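Local coordinates for protein glycosyltransferase (Streptomyces viridochromogenes, PDB 2IUY) that probably transfers a sugar from a nucleotide-activated donor as a retaining GT-B glycosyltransferase of family GT4, in the biosynthesis of the antibiotic avilamycin A, at residues F51-P56 / V68-P73; V147-Y152 / A261-T266; L166-V171 / D227-A232. All blocks are in the same frame, centred on the assembly; numbering follows the deposited sequence.

Interaction 1: residues F51-P56 / V68-P73; sequences FLLGAP and VPAGEP
A water oxygen is held by three bonds: it donates to Leu52 O at 2.9 Å and to Val68 O at 2.7 Å and accepts from Ala55 N at 2.8 Å, bridging the two segments where strand 49-53 gives way to loop. Leu52 O has two donors, this water and Val68 N; Val68 N reaches Leu52 O at 3.0 Å, with 155° at the hydrogen and the nitrogen nearly on the C=O axis. The second direct bond, Gly54 N to Ala70 O at 3.0 Å, is more bent at the hydrogen. Parallel pairing with strand 65-67 thus runs on through Val68; past it an inverse gamma turn centred on Pro69, closed by Ala70 N and Val68 O, shifts the partner to Ala70, and the water takes Val68 O. Beside these bonds, Leu53, its CG anti to the carbonyl carbon, runs side by side with Val68 and sets CD2 3.7 Å from Val68 CG1. Val68 CG2 stands at the edge of the Phe51 ring, and Pro56 CG packs 3.7 Å from Gly71 CA. At this margin of the N-terminal Rossmann-like sheet, strand 5-9 flanks Phe51 and Leu53, while Trp79 of helix 73-82 packs on both Leu53 and Val68.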
ATOM      1  N   PHE A  51     -16.650   8.870   7.011  1.00 11.99           N
ATOM      2  CA  PHE A  51     -16.899   9.918   6.038  1.00 10.25           C
ATOM      3  C   PHE A  51     -15.638   9.907   5.189  1.00 10.30           C
ATOM      4  O   PHE A  51     -14.561  10.122   5.701  1.00  9.51           O
ATOM      5  CB  PHE A  51     -17.146  11.272   6.767  1.00 10.96           C
ATOM      6  CG  PHE A  51     -18.379  11.246   7.630  1.00 10.02           C
ATOM      7  CD1 PHE A  51     -19.616  11.663   7.112  1.00 10.39           C
ATOM      8  CD2 PHE A  51     -18.324  10.699   8.928  1.00 12.17           C
ATOM      9  CE1 PHE A  51     -20.754  11.599   7.895  1.00 11.59           C
ATOM     10  CE2 PHE A  51     -19.469  10.607   9.739  1.00 10.47           C
ATOM     11  CZ  PHE A  51     -20.678  11.069   9.232  1.00 11.48           C
ATOM     12  N   LEU A  52     -15.786   9.530   3.909  1.00 10.12           N
ATOM     13  CA  LEU A  52     -14.661   9.389   3.014  1.00 10.42           C
ATOM     14  C   LEU A  52     -14.589  10.684   2.236  1.00  9.94           C
ATOM     15  O   LEU A  52     -15.588  11.098   1.651  1.00 10.79           O
ATOM     16  CB  LEU A  52     -14.808   8.149   2.079  1.00 10.07           C
ATOM     17  CG  LEU A  52     -13.848   8.027   0.900  1.00 10.36           C
ATOM     18  CD1 LEU A  52     -12.405   7.740   1.460  1.00  7.15           C
ATOM     19  CD2 LEU A  52     -14.319   6.914  -0.099  1.00 10.28           C
ATOM     20  N   LEU A  53     -13.401  11.291   2.239  1.00  9.25           N
ATOM     21  CA  LEU A  53     -13.133  12.552   1.574  1.00  9.65           C
ATOM     22  C   LEU A  53     -12.010  12.287   0.593  1.00 10.70           C
ATOM     23  O   LEU A  53     -11.212  11.345   0.783  1.00 10.54           O
ATOM     24  CB  LEU A  53     -12.655  13.591   2.596  1.00  9.04           C
ATOM     25  CG  LEU A  53     -13.726  14.139   3.516  1.00 11.39           C
ATOM     26  CD1 LEU A  53     -13.013  14.314   4.805  1.00 15.86           C
ATOM     27  CD2 LEU A  53     -14.181  15.523   2.940  1.00  9.37           C
ATOM     28  N   GLY A  54     -11.992  13.113  -0.457  1.00 10.55           N
ATOM     29  CA  GLY A  54     -10.976  13.094  -1.475  1.00 10.37           C
ATOM     30  C   GLY A  54     -11.169  11.943  -2.418  1.00 10.39           C
ATOM     31  O   GLY A  54     -10.196  11.522  -3.048  1.00 10.86           O
ATOM     32  N   ALA A  55     -12.401  11.405  -2.496  1.00 10.04           N
ATOM     33  CA  ALA A  55     -12.707  10.273  -3.414  1.00 10.15           C
ATOM     34  C   ALA A  55     -14.204  10.212  -3.841  1.00 11.06           C
ATOM     35  O   ALA A  55     -14.882   9.184  -3.624  1.00  8.90           O
ATOM     36  CB  ALA A  55     -12.252   8.941  -2.788  1.00  9.58           C
ATOM     37  N   PRO A  56     -14.715  11.313  -4.427  1.00 12.02           N
ATOM     38  CA  PRO A  56     -16.149  11.386  -4.757  1.00 14.20           C
ATOM     39  C   PRO A  56     -16.493  10.341  -5.863  1.00 16.18           C
ATOM     40  O   PRO A  56     -15.614   9.915  -6.614  1.00 17.28           O
ATOM     41  CB  PRO A  56     -16.372  12.851  -5.197  1.00 13.67           C
ATOM     42  CG  PRO A  56     -14.977  13.413  -5.476  1.00 15.15           C
ATOM     43  CD  PRO A  56     -13.955  12.520  -4.818  1.00 12.08           C
ATOM     44  N   VAL A  68     -18.379  11.640   0.810  1.00 15.55           N
ATOM     45  CA  VAL A  68     -18.526  13.103   0.786  1.00 15.50           C
ATOM     46  C   VAL A  68     -18.162  13.624  -0.606  1.00 16.19           C
ATOM     47  O   VAL A  68     -17.074  13.308  -1.135  1.00 16.73           O
ATOM     48  CB  VAL A  68     -17.638  13.802   1.886  1.00 14.73           C
ATOM     49  CG1 VAL A  68     -17.746  15.317   1.811  1.00 15.73           C
ATOM     50  CG2 VAL A  68     -18.014  13.328   3.276  1.00 14.97           C
ATOM     51  N   PRO A  69     -19.055  14.412  -1.217  1.00 17.00           N
ATOM     52  CA  PRO A  69     -18.755  14.969  -2.541  1.00 18.87           C
ATOM     53  C   PRO A  69     -17.695  16.090  -2.552  1.00 19.94           C
ATOM     54  O   PRO A  69     -17.952  17.208  -3.029  1.00 21.29           O
ATOM     55  CB  PRO A  69     -20.139  15.450  -3.025  1.00 19.48           C
ATOM     56  CG  PRO A  69     -20.846  15.808  -1.774  1.00 18.28           C
ATOM     57  CD  PRO A  69     -20.422  14.752  -0.779  1.00 17.10           C
ATOM     58  N   ALA A  70     -16.507  15.786  -2.034  1.00 19.49           N
ATOM     59  CA  ALA A  70     -15.402  16.743  -1.982  1.00 18.77           C
ATOM     60  C   ALA A  70     -14.175  16.053  -2.498  1.00 17.94           C
ATOM     61  O   ALA A  70     -13.717  15.050  -1.939  1.00 17.39           O
ATOM     62  CB  ALA A  70     -15.181  17.287  -0.542  1.00 18.86           C
ATOM     63  N   GLY A  71     -13.720  16.564  -3.629  1.00 18.25           N
ATOM     64  CA  GLY A  71     -12.577  16.061  -4.346  1.00 18.02           C
ATOM     65  C   GLY A  71     -11.400  16.950  -4.086  1.00 18.57           C
ATOM     66  O   GLY A  71     -10.416  16.495  -3.532  1.00 19.55           O
ATOM     67  N   GLU A  72     -11.468  18.226  -4.456  1.00 20.08           N
ATOM     68  CA  GLU A  72     -10.243  19.006  -4.320  1.00 21.59           C
ATOM     69  C   GLU A  72      -9.961  19.457  -2.897  1.00 20.27           C
ATOM     70  O   GLU A  72     -10.857  19.492  -2.096  1.00 19.23           O
ATOM     71  CB  GLU A  72     -10.099  20.130  -5.330  1.00 23.47           C
ATOM     72  CG  GLU A  72     -11.331  20.825  -5.679  1.00 28.73           C
ATOM     73  CD  GLU A  72     -11.157  21.402  -7.050  1.00 37.23           C
ATOM     74  OE1 GLU A  72     -10.903  20.605  -7.992  1.00 39.07           O
ATOM     75  OE2 GLU A  72     -11.244  22.651  -7.184  1.00 41.88           O
ATOM     76  N   PRO A  73      -8.679  19.753  -2.601  1.00 20.69           N
ATOM     77  CA  PRO A  73      -8.216  20.166  -1.281  1.00 20.74           C
ATOM     78  C   PRO A  73      -9.104  21.239  -0.642  1.00 21.09           C
ATOM     79  O   PRO A  73      -9.457  21.083   0.512  1.00 20.74           O
ATOM     80  CB  PRO A  73      -6.801  20.666  -1.548  1.00 21.07           C
ATOM     81  CG  PRO A  73      -6.357  19.770  -2.727  1.00 21.13           C
ATOM     82  CD  PRO A  73      -7.566  19.646  -3.573  1.00 19.75           C
TER
HETATM   83  O   HOH W   1     -14.867  11.716  -1.141  1.00  8.16           O

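Interaction 2: residues V147-Y152 / A261-T266; sequences VDPARY and AAVSGT
Val263 is the central side chain of this contact, met by Val147, Pro149 and Tyr152 of the 147-152 loop. Its CG1 lies 3.6 Å from Tyr152 CG and 3.8 Å from Val147 CG2, while CG2 rests 3.9 Å from Pro149 CB. Val147 approaches tip to tip, whereas Pro149 and Tyr152 cross Val263 at about a right angle. Both valines place CG1 in the crowded position between backbone N and carbonyl carbon, with chi1 of 85° at Val263. Next to it, Ser264 OG comes within 3.6 Å of Tyr152 CB, a packing contact; the hydroxyl's hydrogen bond goes to Glu260 O. Gly265, at positive phi, is the C-prime residue of a Schellman motif ending helix 256-263: Thr266 N bonds Ala261 O and Gly265 N bonds Ala262 O, which turns the chain away just after Ser264. On the loop side, Asp148 OD1 accepts from Ala150 N at 3.1 Å, an Asx turn leading into the 3-10 segment 149-151; the donor stands 62° out of the carboxylate plane. Farther out, Tyr152 OH bonds Glu260 OE2, a residue of the UDP site, and Ala315 and Val316 of helix 308-319 pack on Val263 and Pro149.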
ATOM      1  N   VAL A 147      -5.005  -5.186   5.312  1.00  7.65           N
ATOM      2  CA  VAL A 147      -5.587  -5.842   4.199  1.00  8.38           C
ATOM      3  C   VAL A 147      -6.894  -6.524   4.686  1.00  8.96           C
ATOM      4  O   VAL A 147      -6.916  -7.157   5.739  1.00  8.75           O
ATOM      5  CB  VAL A 147      -4.508  -6.779   3.542  1.00  9.29           C
ATOM      6  CG1 VAL A 147      -4.178  -8.057   4.344  1.00  7.60           C
ATOM      7  CG2 VAL A 147      -4.783  -6.960   2.145  1.00 11.69           C
ATOM      8  N   ASP A 148      -7.980  -6.347   3.930  1.00  8.50           N
ATOM      9  CA  ASP A 148      -9.248  -7.038   4.191  1.00  8.46           C
ATOM     10  C   ASP A 148      -9.331  -8.269   3.283  1.00  8.57           C
ATOM     11  O   ASP A 148      -9.509  -8.139   2.041  1.00  7.72           O
ATOM     12  CB  ASP A 148     -10.406  -6.063   3.919  1.00  7.08           C
ATOM     13  CG  ASP A 148     -11.793  -6.676   4.139  1.00  9.47           C
ATOM     14  OD1 ASP A 148     -11.929  -7.834   4.612  1.00  9.83           O
ATOM     15  OD2 ASP A 148     -12.774  -5.956   3.835  1.00 10.12           O
ATOM     16  N   PRO A 149      -9.238  -9.464   3.890  1.00  8.73           N
ATOM     17  CA  PRO A 149      -9.287 -10.680   3.101  1.00 10.07           C
ATOM     18  C   PRO A 149     -10.509 -10.777   2.203  1.00 11.32           C
ATOM     19  O   PRO A 149     -10.385 -11.374   1.121  1.00 11.93           O
ATOM     20  CB  PRO A 149      -9.272 -11.814   4.136  1.00 10.23           C
ATOM     21  CG  PRO A 149      -8.824 -11.169   5.447  1.00  9.98           C
ATOM     22  CD  PRO A 149      -9.054  -9.704   5.334  1.00  8.01           C
ATOM     23  N   ALA A 150     -11.645 -10.187   2.599  1.00 12.01           N
ATOM     24  CA  ALA A 150     -12.874 -10.216   1.773  1.00 12.50           C
ATOM     25  C   ALA A 150     -12.653  -9.552   0.430  1.00 12.76           C
ATOM     26  O   ALA A 150     -13.351  -9.834  -0.515  1.00 14.25           O
ATOM     27  CB  ALA A 150     -14.100  -9.557   2.510  1.00 12.53           C
ATOM     28  N   ARG A 151     -11.692  -8.650   0.338  1.00 13.37           N
ATOM     29  CA  ARG A 151     -11.424  -7.956  -0.924  1.00 13.12           C
ATOM     30  C   ARG A 151     -10.526  -8.776  -1.846  1.00 12.73           C
ATOM     31  O   ARG A 151     -10.305  -8.372  -2.993  1.00 12.81           O
ATOM     32  CB  ARG A 151     -10.789  -6.577  -0.683  1.00 13.12           C
ATOM     33  CG  ARG A 151     -11.773  -5.520  -0.174  1.00 14.90           C
ATOM     34  CD  ARG A 151     -11.357  -4.075  -0.496  1.00 15.48           C
ATOM     35  NE  ARG A 151     -12.293  -3.125   0.133  1.00 19.73           N
ATOM     36  CZ  ARG A 151     -13.370  -2.552  -0.428  1.00 20.10           C
ATOM     37  NH1 ARG A 151     -13.714  -2.790  -1.686  1.00 20.29           N
ATOM     38  NH2 ARG A 151     -14.132  -1.725   0.298  1.00 18.18           N
ATOM     39  N   TYR A 152      -9.976  -9.877  -1.329  1.00 11.14           N
ATOM     40  CA  TYR A 152      -9.005 -10.689  -2.070  1.00 12.23           C
ATOM     41  C   TYR A 152      -9.513 -12.107  -2.263  1.00 12.97           C
ATOM     42  O   TYR A 152     -10.497 -12.539  -1.617  1.00 11.12           O
ATOM     43  CB  TYR A 152      -7.595 -10.645  -1.421  1.00 12.22           C
ATOM     44  CG  TYR A 152      -7.110  -9.201  -1.407  1.00 12.18           C
ATOM     45  CD1 TYR A 152      -6.401  -8.650  -2.494  1.00 13.48           C
ATOM     46  CD2 TYR A 152      -7.459  -8.357  -0.350  1.00 11.62           C
ATOM     47  CE1 TYR A 152      -6.034  -7.293  -2.489  1.00 13.22           C
ATOM     48  CE2 TYR A 152      -7.102  -7.023  -0.350  1.00 13.86           C
ATOM     49  CZ  TYR A 152      -6.399  -6.507  -1.400  1.00 13.38           C
ATOM     50  OH  TYR A 152      -6.085  -5.175  -1.316  1.00 18.88           O
ATOM     51  N   ALA A 261      -0.404  -9.667  -1.886  1.00  5.99           N
ATOM     52  CA  ALA A 261       0.018 -10.970  -2.361  1.00  6.36           C
ATOM     53  C   ALA A 261      -0.279 -12.028  -1.318  1.00  5.50           C
ATOM     54  O   ALA A 261      -0.915 -13.012  -1.609  1.00  5.78           O
ATOM     55  CB  ALA A 261       1.538 -10.941  -2.764  1.00  4.85           C
ATOM     56  N   ALA A 262       0.167 -11.816  -0.079  1.00  5.73           N
ATOM     57  CA  ALA A 262       0.128 -12.878   0.908  1.00  5.72           C
ATOM     58  C   ALA A 262      -1.305 -13.229   1.306  1.00  5.96           C
ATOM     59  O   ALA A 262      -1.673 -14.411   1.401  1.00  7.01           O
ATOM     60  CB  ALA A 262       0.968 -12.483   2.132  1.00  6.25           C
ATOM     61  N   VAL A 263      -2.138 -12.235   1.514  1.00  5.59           N
ATOM     62  CA  VAL A 263      -3.551 -12.531   1.832  1.00  5.86           C
ATOM     63  C   VAL A 263      -4.244 -13.210   0.629  1.00  6.63           C
ATOM     64  O   VAL A 263      -5.287 -13.847   0.792  1.00  5.88           O
ATOM     65  CB  VAL A 263      -4.290 -11.292   2.230  1.00  6.31           C
ATOM     66  CG1 VAL A 263      -4.806 -10.563   0.956  1.00  6.87           C
ATOM     67  CG2 VAL A 263      -5.464 -11.640   3.126  1.00  5.97           C
ATOM     68  N   SER A 264      -3.677 -13.066  -0.575  1.00  6.64           N
ATOM     69  CA  SER A 264      -4.209 -13.794  -1.745  1.00  7.90           C
ATOM     70  C   SER A 264      -3.546 -15.169  -1.873  1.00  8.56           C
ATOM     71  O   SER A 264      -3.737 -15.843  -2.883  1.00  8.46           O
ATOM     72  CB  SER A 264      -4.003 -13.034  -3.058  1.00  7.36           C
ATOM     73  OG  SER A 264      -4.500 -11.707  -2.983  1.00  6.15           O
ATOM     74  N   GLY A 265      -2.784 -15.570  -0.850  1.00  8.53           N
ATOM     75  CA  GLY A 265      -2.095 -16.870  -0.844  1.00  9.23           C
ATOM     76  C   GLY A 265      -0.807 -16.941  -1.645  1.00  9.19           C
ATOM     77  O   GLY A 265      -0.477 -17.993  -2.188  1.00 10.88           O
ATOM     78  N   THR A 266      -0.092 -15.822  -1.761  1.00  9.04           N
ATOM     79  CA  THR A 266       1.090 -15.722  -2.627  1.00  8.81           C
ATOM     80  C   THR A 266       2.306 -15.197  -1.859  1.00  8.74           C
ATOM     81  O   THR A 266       2.290 -14.074  -1.331  1.00  8.64           O
ATOM     82  CB  THR A 266       0.791 -14.868  -3.929  1.00  9.84           C
ATOM     83  OG1 THR A 266      -0.253 -15.524  -4.669  1.00 10.12           O
ATOM     84  CG2 THR A 266       2.073 -14.651  -4.870  1.00  7.51           C
TER

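Interaction 3: residues L166-V171 / D227-A232; sequences LFMGRV and DLLASA
Leu166 and Met168 both carry CG anti to the backbone N, so the two side chains, two positions apart on strand 165-168 with Phe167 between them, project from the same side of the sheet toward helix 222-231. Met168, a selenomethionine, is extended through chi1 and chi2, which carries SE to Leu229; the bend at chi3 (-80°) then turns CE toward Leu228 CB. Leu229 answers with chi1 of -107°, away from any staggered position, and both its methyls face the selenium from the same side: SE lies 3.8 Å from Leu229 CD1 and 4.0 Å from Leu229 CD2, the two side chains crossing at about a right angle.

Leu166 makes contact through two of its atoms. CB meets Ala232 CB at 3.6 Å, where the chain has just left the helix, and CD2 comes 3.6 Å from Leu228 O and 4.1 Å from Leu229 CD1. That methyl therefore presses on the helix backbone as well as on side chains. Leu228 completes the row, its CB 4.3 Å from Met168 CE.

The short axes pass 9.5 Å apart at 143°, a near-antiparallel crossing of the kind expected when a helix of a Rossmann-like alpha/beta domain covers its parallel sheet. Helix 222-231 leads into strand 234-237, which pairs with strand 165-168, as the backbone bonds of Leu166 with Leu236 testify. The end of the helix is tied internally: Asp227 O accepts both Ser231 N and Ser231 OG, the latter from above the carbonyl plane.

Across the two segments there is no hydrogen bond, so the helix is held on the sheet by apolar packing. Met168 also touches Val220 and lies close to Arg225, so this packing borders residues of the UDP site.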
ATOM      1  N   LEU A 166       5.484 -12.321 -10.484  1.00  8.85           N
ATOM      2  CA  LEU A 166       4.603 -11.174 -10.702  1.00  9.02           C
ATOM      3  C   LEU A 166       5.200  -9.926 -10.105  1.00  8.62           C
ATOM      4  O   LEU A 166       5.567  -9.926  -8.932  1.00  7.57           O
ATOM      5  CB  LEU A 166       3.208 -11.381 -10.105  1.00  9.02           C
ATOM      6  CG  LEU A 166       2.261 -10.167 -10.171  1.00  9.35           C
ATOM      7  CD1 LEU A 166       1.806  -9.852 -11.602  1.00  9.11           C
ATOM      8  CD2 LEU A 166       1.012 -10.407  -9.289  1.00  9.06           C
ATOM      9  N   PHE A 167       5.293  -8.870 -10.927  1.00  6.96           N
ATOM     10  CA  PHE A 167       5.674  -7.587 -10.419  1.00  8.59           C
ATOM     11  C   PHE A 167       4.444  -6.690 -10.568  1.00  9.31           C
ATOM     12  O   PHE A 167       3.881  -6.605 -11.644  1.00  7.35           O
ATOM     13  CB  PHE A 167       6.895  -7.027 -11.183  1.00  7.83           C
ATOM     14  CG  PHE A 167       7.216  -5.613 -10.839  1.00  9.47           C
ATOM     15  CD1 PHE A 167       8.225  -5.315  -9.910  1.00 11.03           C
ATOM     16  CD2 PHE A 167       6.505  -4.551 -11.444  1.00 10.89           C
ATOM     17  CE1 PHE A 167       8.510  -3.953  -9.574  1.00  9.42           C
ATOM     18  CE2 PHE A 167       6.787  -3.216 -11.115  1.00 11.32           C
ATOM     19  CZ  PHE A 167       7.808  -2.935 -10.172  1.00  8.65           C
HETATM   20  N   MSE A 168       4.040  -6.036  -9.483  1.00 10.52           N
HETATM   21  CA  MSE A 168       2.844  -5.229  -9.509  1.00 14.07           C
HETATM   22  C   MSE A 168       3.084  -3.869  -8.872  1.00 13.95           C
HETATM   23  O   MSE A 168       3.170  -3.743  -7.633  1.00 15.13           O
HETATM   24  CB  MSE A 168       1.656  -5.974  -8.848  1.00 12.91           C
HETATM   25  CG  MSE A 168       0.403  -5.133  -8.925  1.00 17.41           C
HETATM   26 SE   MSE A 168      -1.141  -6.081  -8.351  1.00 24.84          SE
HETATM   27  CE  MSE A 168      -1.460  -7.082  -9.994  1.00 16.51           C
ATOM     28  N   GLY A 169       3.239  -2.860  -9.718  1.00 13.81           N
ATOM     29  CA  GLY A 169       3.430  -1.487  -9.295  1.00 14.06           C
ATOM     30  C   GLY A 169       3.867  -0.638 -10.490  1.00 14.00           C
ATOM     31  O   GLY A 169       3.848  -1.093 -11.636  1.00 12.47           O
ATOM     32  N   ARG A 170       4.285   0.586 -10.224  1.00 13.85           N
ATOM     33  CA  ARG A 170       4.824   1.438 -11.298  1.00 15.51           C
ATOM     34  C   ARG A 170       6.182   0.908 -11.772  1.00 12.23           C
ATOM     35  O   ARG A 170       7.033   0.549 -10.963  1.00 10.49           O
ATOM     36  CB  ARG A 170       4.927   2.891 -10.844  1.00 14.45           C
ATOM     37  CG  ARG A 170       3.565   3.640 -10.872  1.00 20.29           C
ATOM     38  CD  ARG A 170       3.777   5.136 -10.453  1.00 21.81           C
ATOM     39  NE  ARG A 170       4.535   5.110  -9.202  1.00 32.02           N
ATOM     40  CZ  ARG A 170       5.847   5.323  -9.087  1.00 35.51           C
ATOM     41  NH1 ARG A 170       6.581   5.699 -10.151  1.00 32.08           N
ATOM     42  NH2 ARG A 170       6.405   5.203  -7.872  1.00 36.72           N
ATOM     43  N   VAL A 171       6.353   0.827 -13.086  1.00 11.52           N
ATOM     44  CA  VAL A 171       7.606   0.345 -13.665  1.00 11.00           C
ATOM     45  C   VAL A 171       8.578   1.525 -13.653  1.00 11.50           C
ATOM     46  O   VAL A 171       8.665   2.276 -14.622  1.00 11.86           O
ATOM     47  CB  VAL A 171       7.379  -0.215 -15.102  1.00 10.96           C
ATOM     48  CG1 VAL A 171       8.725  -0.659 -15.764  1.00  8.19           C
ATOM     49  CG2 VAL A 171       6.288  -1.371 -15.097  1.00  9.62           C
ATOM     50  N   ASP A 227      -7.025 -11.875  -9.506  1.00 14.81           N
ATOM     51  CA  ASP A 227      -6.611 -13.178 -10.019  1.00 16.10           C
ATOM     52  C   ASP A 227      -5.088 -13.264 -10.179  1.00 14.89           C
ATOM     53  O   ASP A 227      -4.492 -14.276  -9.819  1.00 16.03           O
ATOM     54  CB  ASP A 227      -7.267 -13.473 -11.371  1.00 17.41           C
ATOM     55  CG  ASP A 227      -8.784 -13.660 -11.271  1.00 22.04           C
ATOM     56  OD1 ASP A 227      -9.235 -14.318 -10.309  1.00 28.09           O
ATOM     57  OD2 ASP A 227      -9.514 -13.171 -12.175  1.00 25.94           O
ATOM     58  N   LEU A 228      -4.461 -12.214 -10.714  1.00 13.93           N
ATOM     59  CA  LEU A 228      -2.986 -12.192 -10.872  1.00 13.75           C
ATOM     60  C   LEU A 228      -2.284 -12.358  -9.525  1.00 13.35           C
ATOM     61  O   LEU A 228      -1.360 -13.156  -9.369  1.00 13.24           O
ATOM     62  CB  LEU A 228      -2.552 -10.884 -11.567  1.00 13.65           C
ATOM     63  CG  LEU A 228      -2.821 -10.758 -13.077  1.00 12.84           C
ATOM     64  CD1 LEU A 228      -2.410  -9.348 -13.564  1.00 12.24           C
ATOM     65  CD2 LEU A 228      -2.071 -11.831 -13.855  1.00  9.75           C
ATOM     66  N   LEU A 229      -2.761 -11.608  -8.537  1.00 13.16           N
ATOM     67  CA  LEU A 229      -2.220 -11.671  -7.167  1.00 13.70           C
ATOM     68  C   LEU A 229      -2.229 -13.087  -6.589  1.00 13.05           C
ATOM     69  O   LEU A 229      -1.237 -13.543  -6.002  1.00 13.67           O
ATOM     70  CB  LEU A 229      -3.016 -10.738  -6.251  1.00 12.47           C
ATOM     71  CG  LEU A 229      -2.487  -9.409  -5.704  1.00 14.35           C
ATOM     72  CD1 LEU A 229      -1.027  -9.033  -6.007  1.00  8.20           C
ATOM     73  CD2 LEU A 229      -3.487  -8.237  -5.891  1.00 10.84           C
ATOM     74  N   ALA A 230      -3.348 -13.770  -6.819  1.00 12.54           N
ATOM     75  CA  ALA A 230      -3.624 -15.129  -6.333  1.00 11.69           C
ATOM     76  C   ALA A 230      -2.923 -16.253  -7.172  1.00 11.17           C
ATOM     77  O   ALA A 230      -2.496 -17.266  -6.647  1.00 11.10           O
ATOM     78  CB  ALA A 230      -5.158 -15.350  -6.372  1.00 11.11           C
ATOM     79  N   SER A 231      -2.888 -16.081  -8.483  1.00 10.45           N
ATOM     80  CA  SER A 231      -2.422 -17.121  -9.387  1.00 11.18           C
ATOM     81  C   SER A 231      -0.886 -17.102  -9.507  1.00 11.26           C
ATOM     82  O   SER A 231      -0.259 -18.111  -9.875  1.00 10.85           O
ATOM     83  CB  SER A 231      -3.103 -16.949 -10.759  1.00 11.67           C
ATOM     84  OG  SER A 231      -2.757 -15.718 -11.369  1.00 14.66           O
ATOM     85  N   ALA A 232      -0.248 -15.986  -9.148  1.00 10.35           N
ATOM     86  CA  ALA A 232       1.199 -15.914  -9.363  1.00 11.23           C
ATOM     87  C   ALA A 232       1.946 -16.957  -8.547  1.00 11.30           C
ATOM     88  O   ALA A 232       1.605 -17.209  -7.404  1.00 11.41           O
ATOM     89  CB  ALA A 232       1.737 -14.500  -9.063  1.00 10.26           C
TER

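All three contacts are buried, but in different settings. Interaction 1 belongs to the N-terminal sheet and is mainly backbone pairing assisted by a water; its centre is about 29 Å from that of interaction 3 and 27 Å from that of interaction 2. Interactions 2 and 3 are apolar, without a hydrogen bond between their segments: one joins a loop to a helix end, the other a helix to a strand of the second sheet. These two touch, through a probable hydrogen bond of 2.6 Å from Thr266 OG1 to Leu229 O, and 166-171/227-232 is nested in the chain closed by 147-152/261-266. Both border the UDP site, near Glu260 and Arg225.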